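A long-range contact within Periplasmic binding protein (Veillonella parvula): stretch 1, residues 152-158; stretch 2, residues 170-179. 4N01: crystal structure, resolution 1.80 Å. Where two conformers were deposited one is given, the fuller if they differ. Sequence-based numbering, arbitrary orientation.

Stretch 1 152-158: IWIPESM
Stretch 2 170-179: SDMIKLGEIF

Stretch 2 is helical from S170 to I178, continuing a helix that begins earlier in the chain. Its phi/psi values stay near -60/-43. The i to i-4 bonds run from K174 N to S170 O (2.9 Å) through F179 N to L175 O (3.1 Å). F179 is the first residue to leave helical values, at -100/13. Stretch 1 enters extended: I152, W153 and I154 have phi/psi of -112/132, -133/134 and -127/129. P155 follows at -52/132, with a C-gamma exo pucker. The chain then tightens into a 3-10 segment, E156 to M158, with phi/psi of -58/-27, -69/-14 and -104/6. M158 N bonds back to P155 O at 3.0 Å. The closest CA pair across the contact is P155 CA to D171 CA, 5.4 Å. Together the stretches bury 327 Å².

The polar contacts centre on D171. Its CA-to-CB bond points toward stretch 1, with chi1 -72° (m) and chi2 -25°. The carboxylate meets the start of the 3-10 segment, where two successive backbone N-H groups are available. E156 N donates to D171 OD1 at 2.8 Å, with an angle of 139° at the hydrogen. S157 N donates to D171 OD2 at 2.8 Å and 152°. S157 adopts chi1 57° (p), which brings its hydroxyl to the same oxygen: S157 OG donates to D171 OD2, also at 2.8 Å. OD2 therefore accepts two bonds and OD1 one. E156 N also lies 3.1 Å from D171 OD2, but the angle is too poor for a hydrogen bond. P155 CB packs 3.3 Å from D171 OD2. The E156 side chain (chi1 m, chi2 m) leads away from the helix.

The apolar contacts centre on W153, whose CA-to-CB bond points toward the helix. With chi1 177° (t) and chi2 76°, its indole lies along residues D171 to I178. I178 (chi1 m, chi2 t) places CD1 over one face of the five-membered ring, 3.8 Å from the centroid and 12° off the normal. This is a CH-pi contact; W153 CD1 to I178 CD1 is also 3.8 Å. L175 (chi1 t, chi2 p) meets the six-membered ring, W153 CH2 to L175 CB being 3.9 Å. W153 CH2 also lies 3.5 Å from D171 O, which already accepts the helical bond from L175 N at 2.8 Å.

K174 (t, p, t, t) brings CG to 3.8 Å from W153 NE1. Its aliphatic part packs here, while the end leads away and NZ is hydrogen-bonded elsewhere in the structure.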

ATOM      1  N   ILE A 152       0.016  -1.002 -19.987  1.00 20.39           N
ATOM      2  CA  ILE A 152       0.366  -1.273 -18.600  1.00 18.40           C
ATOM      3  C   ILE A 152       0.583   0.040 -17.869  1.00 18.18           C
ATOM      4  O   ILE A 152       1.287   0.925 -18.364  1.00 22.02           O
ATOM      5  CB  ILE A 152       1.666  -2.091 -18.499  1.00 19.53           C
ATOM      6  CG1 ILE A 152       1.533  -3.390 -19.294  1.00 23.14           C
ATOM      7  CG2 ILE A 152       1.993  -2.392 -17.041  1.00 19.63           C
ATOM      8  CD1 ILE A 152       2.815  -4.213 -19.348  1.00 26.01           C
ATOM      9  N   TRP A 153      -0.019   0.169 -16.692  1.00 15.10           N
ATOM     10  CA  TRP A 153       0.140   1.369 -15.876  1.00 17.08           C
ATOM     11  C   TRP A 153       0.441   0.965 -14.454  1.00 16.87           C
ATOM     12  O   TRP A 153      -0.223   0.087 -13.904  1.00 18.42           O
ATOM     13  CB  TRP A 153      -1.150   2.190 -15.877  1.00 17.84           C
ATOM     14  CG  TRP A 153      -1.056   3.396 -15.000  1.00 17.59           C
ATOM     15  CD1 TRP A 153      -0.400   4.557 -15.277  1.00 20.56           C
ATOM     16  CD2 TRP A 153      -1.625   3.555 -13.692  1.00 17.69           C
ATOM     17  NE1 TRP A 153      -0.531   5.433 -14.227  1.00 20.44           N
ATOM     18  CE2 TRP A 153      -1.280   4.842 -13.243  1.00 16.93           C
ATOM     19  CE3 TRP A 153      -2.394   2.733 -12.862  1.00 17.84           C
ATOM     20  CZ2 TRP A 153      -1.677   5.333 -11.997  1.00 16.05           C
ATOM     21  CZ3 TRP A 153      -2.794   3.221 -11.626  1.00 21.60           C
ATOM     22  CH2 TRP A 153      -2.433   4.512 -11.209  1.00 18.30           C
ATOM     23  N   ILE A 154       1.426   1.614 -13.846  1.00 16.10           N
ATOM     24  CA  ILE A 154       1.789   1.320 -12.459  1.00 16.21           C
ATOM     25  C   ILE A 154       1.786   2.611 -11.651  1.00 14.75           C
ATOM     26  O   ILE A 154       2.394   3.600 -12.075  1.00 16.89           O
ATOM     27  CB  ILE A 154       3.201   0.702 -12.383  1.00 20.79           C
ATOM     28  CG1 ILE A 154       3.226  -0.625 -13.151  1.00 24.54           C
ATOM     29  CG2 ILE A 154       3.626   0.491 -10.925  1.00 20.04           C
ATOM     30  CD1 ILE A 154       4.616  -1.184 -13.336  1.00 28.84           C
ATOM     31  N   PRO A 155       1.082   2.618 -10.506  1.00 15.75           N
ATOM     32  CA  PRO A 155       1.101   3.811  -9.647  1.00 16.04           C
ATOM     33  C   PRO A 155       2.535   4.242  -9.336  1.00 17.10           C
ATOM     34  O   PRO A 155       3.386   3.410  -8.982  1.00 16.28           O
ATOM     35  CB  PRO A 155       0.392   3.342  -8.376  1.00 16.62           C
ATOM     36  CG  PRO A 155      -0.586   2.279  -8.870  1.00 18.44           C
ATOM     37  CD  PRO A 155       0.173   1.573  -9.996  1.00 15.21           C
ATOM     38  N   GLU A 156       2.809   5.532  -9.489  1.00 13.38           N
ATOM     39  CA  GLU A 156       4.120   6.058  -9.123  1.00 17.29           C
ATOM     40  C   GLU A 156       4.444   5.793  -7.664  1.00 14.52           C
ATOM     41  O   GLU A 156       5.618   5.701  -7.297  1.00 13.19           O
ATOM     42  CB  GLU A 156       4.201   7.558  -9.409  1.00 18.23           C
ATOM     43  CG  GLU A 156       4.169   7.901 -10.899  1.00 29.51           C
ATOM     44  CD  GLU A 156       5.422   7.454 -11.635  1.00 51.01           C
ATOM     45  OE1 GLU A 156       6.526   7.548 -11.049  1.00 60.51           O
ATOM     46  OE2 GLU A 156       5.301   7.005 -12.799  1.00 55.45           O
ATOM     47  N   SER A 157       3.415   5.671  -6.830  1.00 12.90           N
ATOM     48  CA  SER A 157       3.639   5.494  -5.391  1.00 13.38           C
ATOM     49  C   SER A 157       4.260   4.128  -5.102  1.00 14.14           C
ATOM     50  O   SER A 157       4.760   3.865  -4.005  1.00 15.11           O
ATOM     51  CB  SER A 157       2.340   5.703  -4.594  1.00 16.91           C
ATOM     52  OG  SER A 157       1.316   4.818  -5.035  1.00 20.77           O
HETATM   53  N   MSE A 158       4.222   3.259  -6.103  1.00 16.34           N
HETATM   54  CA  MSE A 158       4.774   1.918  -5.984  1.00 18.64           C
HETATM   55  C   MSE A 158       6.118   1.765  -6.691  1.00 22.61           C
HETATM   56  O   MSE A 158       6.660   0.665  -6.749  1.00 27.11           O
HETATM   57  CB  MSE A 158       3.786   0.903  -6.569  1.00 19.62           C
HETATM   58  CG  MSE A 158       2.432   0.902  -5.886  1.00 12.26           C
HETATM   59 SE   MSE A 158       1.250  -0.344  -6.803  0.66 24.28          SE
HETATM   60  CE  MSE A 158      -0.266   0.061  -5.685  1.00 16.93           C
ATOM     61  N   SER A 170      -1.976  11.711  -6.523  0.55 16.08           N
ATOM     62  CA  SER A 170      -1.743  11.958  -7.941  0.55 13.16           C
ATOM     63  C   SER A 170      -2.028  10.712  -8.770  0.55 16.39           C
ATOM     64  O   SER A 170      -2.594  10.807  -9.850  0.55 14.52           O
ATOM     65  CB  SER A 170      -0.320  12.461  -8.196  0.55 14.95           C
ATOM     66  OG  SER A 170      -0.119  13.730  -7.593  0.55 12.68           O
ATOM     67  N   ASP A 171      -1.638   9.547  -8.254  1.00 15.24           N
ATOM     68  CA  ASP A 171      -1.897   8.265  -8.928  1.00 21.89           C
ATOM     69  C   ASP A 171      -3.392   8.019  -9.082  1.00 16.03           C
ATOM     70  O   ASP A 171      -3.849   7.539 -10.129  1.00 14.81           O
ATOM     71  CB  ASP A 171      -1.305   7.087  -8.152  1.00 18.57           C
ATOM     72  CG  ASP A 171       0.211   7.021  -8.225  1.00 22.76           C
ATOM     73  OD1 ASP A 171       0.816   7.535  -9.204  1.00 21.38           O
ATOM     74  OD2 ASP A 171       0.802   6.429  -7.292  1.00 23.95           O
HETATM   75  N   MSE A 172      -4.158   8.325  -8.039  1.00 13.60           N
HETATM   76  CA  MSE A 172      -5.606   8.157  -8.117  1.00 16.36           C
HETATM   77  C   MSE A 172      -6.193   9.074  -9.183  1.00 16.05           C
HETATM   78  O   MSE A 172      -7.084   8.678  -9.930  1.00 14.41           O
HETATM   79  CB  MSE A 172      -6.266   8.410  -6.761  1.00 15.09           C
HETATM   80  CG  MSE A 172      -6.105   7.233  -5.788  1.00 13.90           C
HETATM   81 SE   MSE A 172      -7.192   5.694  -6.353  0.55 18.94          SE
HETATM   82  CE  MSE A 172      -8.860   6.182  -5.499  1.00 20.91           C
ATOM     83  N   ILE A 173      -5.682  10.303  -9.254  0.54 14.39           N
ATOM     84  CA  ILE A 173      -6.143  11.247 -10.268  0.54 14.59           C
ATOM     85  C   ILE A 173      -5.821  10.743 -11.674  0.54 16.30           C
ATOM     86  O   ILE A 173      -6.673  10.780 -12.573  0.54 16.49           O
ATOM     87  CB  ILE A 173      -5.518  12.640 -10.072  0.54 17.35           C
ATOM     88  CG1 ILE A 173      -5.897  13.196  -8.695  0.54 19.93           C
ATOM     89  CG2 ILE A 173      -5.982  13.593 -11.162  0.54 18.95           C
ATOM     90  CD1 ILE A 173      -7.371  13.529  -8.561  0.54 15.95           C
ATOM     91  N   LYS A 174      -4.592  10.262 -11.853  1.00 12.30           N
ATOM     92  CA  LYS A 174      -4.150   9.723 -13.142  1.00 18.81           C
ATOM     93  C   LYS A 174      -4.985   8.514 -13.556  1.00 14.78           C
ATOM     94  O   LYS A 174      -5.395   8.387 -14.717  1.00 14.54           O
ATOM     95  CB  LYS A 174      -2.674   9.314 -13.058  1.00 17.25           C
ATOM     96  CG  LYS A 174      -2.051   8.949 -14.401  1.00 16.02           C
ATOM     97  CD  LYS A 174      -1.947  10.165 -15.328  1.00 21.47           C
ATOM     98  CE  LYS A 174      -1.112   9.824 -16.549  1.00 28.08           C
ATOM     99  NZ  LYS A 174      -0.950  10.994 -17.445  1.00 27.72           N
ATOM    100  N   LEU A 175      -5.218   7.613 -12.609  1.00 12.85           N
ATOM    101  CA  LEU A 175      -6.057   6.440 -12.878  1.00 16.10           C
ATOM    102  C   LEU A 175      -7.442   6.900 -13.302  1.00 17.20           C
ATOM    103  O   LEU A 175      -8.013   6.390 -14.280  1.00 16.00           O
ATOM    104  CB  LEU A 175      -6.144   5.542 -11.637  1.00 13.84           C
ATOM    105  CG  LEU A 175      -6.976   4.257 -11.727  1.00 17.41           C
ATOM    106  CD1 LEU A 175      -6.503   3.351 -12.852  1.00 13.10           C
ATOM    107  CD2 LEU A 175      -6.907   3.515 -10.399  1.00 16.84           C
ATOM    108  N   GLY A 176      -7.967   7.888 -12.578  1.00 15.25           N
ATOM    109  CA  GLY A 176      -9.229   8.515 -12.932  1.00 17.97           C
ATOM    110  C   GLY A 176      -9.221   9.065 -14.348  1.00 19.55           C
ATOM    111  O   GLY A 176     -10.164   8.836 -15.104  1.00 19.24           O
ATOM    112  N   GLU A 177      -8.163   9.790 -14.718  1.00 19.29           N
ATOM    113  CA  GLU A 177      -8.074  10.340 -16.069  1.00 17.86           C
ATOM    114  C   GLU A 177      -8.067   9.227 -17.124  1.00 15.27           C
ATOM    115  O   GLU A 177      -8.746   9.329 -18.145  1.00 18.71           O
ATOM    116  CB  GLU A 177      -6.833  11.228 -16.203  1.00 19.15           C
ATOM    117  CG  GLU A 177      -6.922  12.510 -15.376  1.00 22.11           C
ATOM    118  CD  GLU A 177      -5.616  13.292 -15.325  1.00 36.40           C
ATOM    119  OE1 GLU A 177      -4.529  12.677 -15.455  1.00 32.33           O
ATOM    120  OE2 GLU A 177      -5.673  14.529 -15.137  1.00 44.75           O
ATOM    121  N   ILE A 178      -7.299   8.168 -16.877  1.00 14.64           N
ATOM    122  CA  ILE A 178      -7.230   7.047 -17.821  1.00 17.62           C
ATOM    123  C   ILE A 178      -8.618   6.457 -18.074  1.00 18.82           C
ATOM    124  O   ILE A 178      -8.960   6.073 -19.206  1.00 19.76           O
ATOM    125  CB  ILE A 178      -6.273   5.926 -17.307  1.00 18.48           C
ATOM    126  CG1 ILE A 178      -4.821   6.419 -17.282  1.00 19.45           C
ATOM    127  CG2 ILE A 178      -6.367   4.684 -18.193  1.00 16.42           C
ATOM    128  CD1 ILE A 178      -3.858   5.472 -16.536  1.00 16.41           C
ATOM    129  N   PHE A 179      -9.439   6.420 -17.029  1.00 16.09           N
ATOM    130  CA  PHE A 179     -10.742   5.774 -17.138  1.00 16.02           C
ATOM    131  C   PHE A 179     -11.900   6.739 -17.344  1.00 16.82           C
ATOM    132  O   PHE A 179     -13.060   6.348 -17.242  1.00 17.51           O
ATOM    133  CB  PHE A 179     -10.974   4.848 -15.933  1.00 18.30           C
ATOM    134  CG  PHE A 179     -10.267   3.528 -16.067  1.00 18.24           C
ATOM    135  CD1 PHE A 179     -10.924   2.437 -16.634  1.00 16.34           C
ATOM    136  CD2 PHE A 179      -8.935   3.393 -15.693  1.00 14.70           C
ATOM    137  CE1 PHE A 179     -10.268   1.223 -16.792  1.00 19.33           C
ATOM    138  CE2 PHE A 179      -8.270   2.189 -15.851  1.00 18.62           C
ATOM    139  CZ  PHE A 179      -8.942   1.099 -16.402  1.00 18.65           C
TER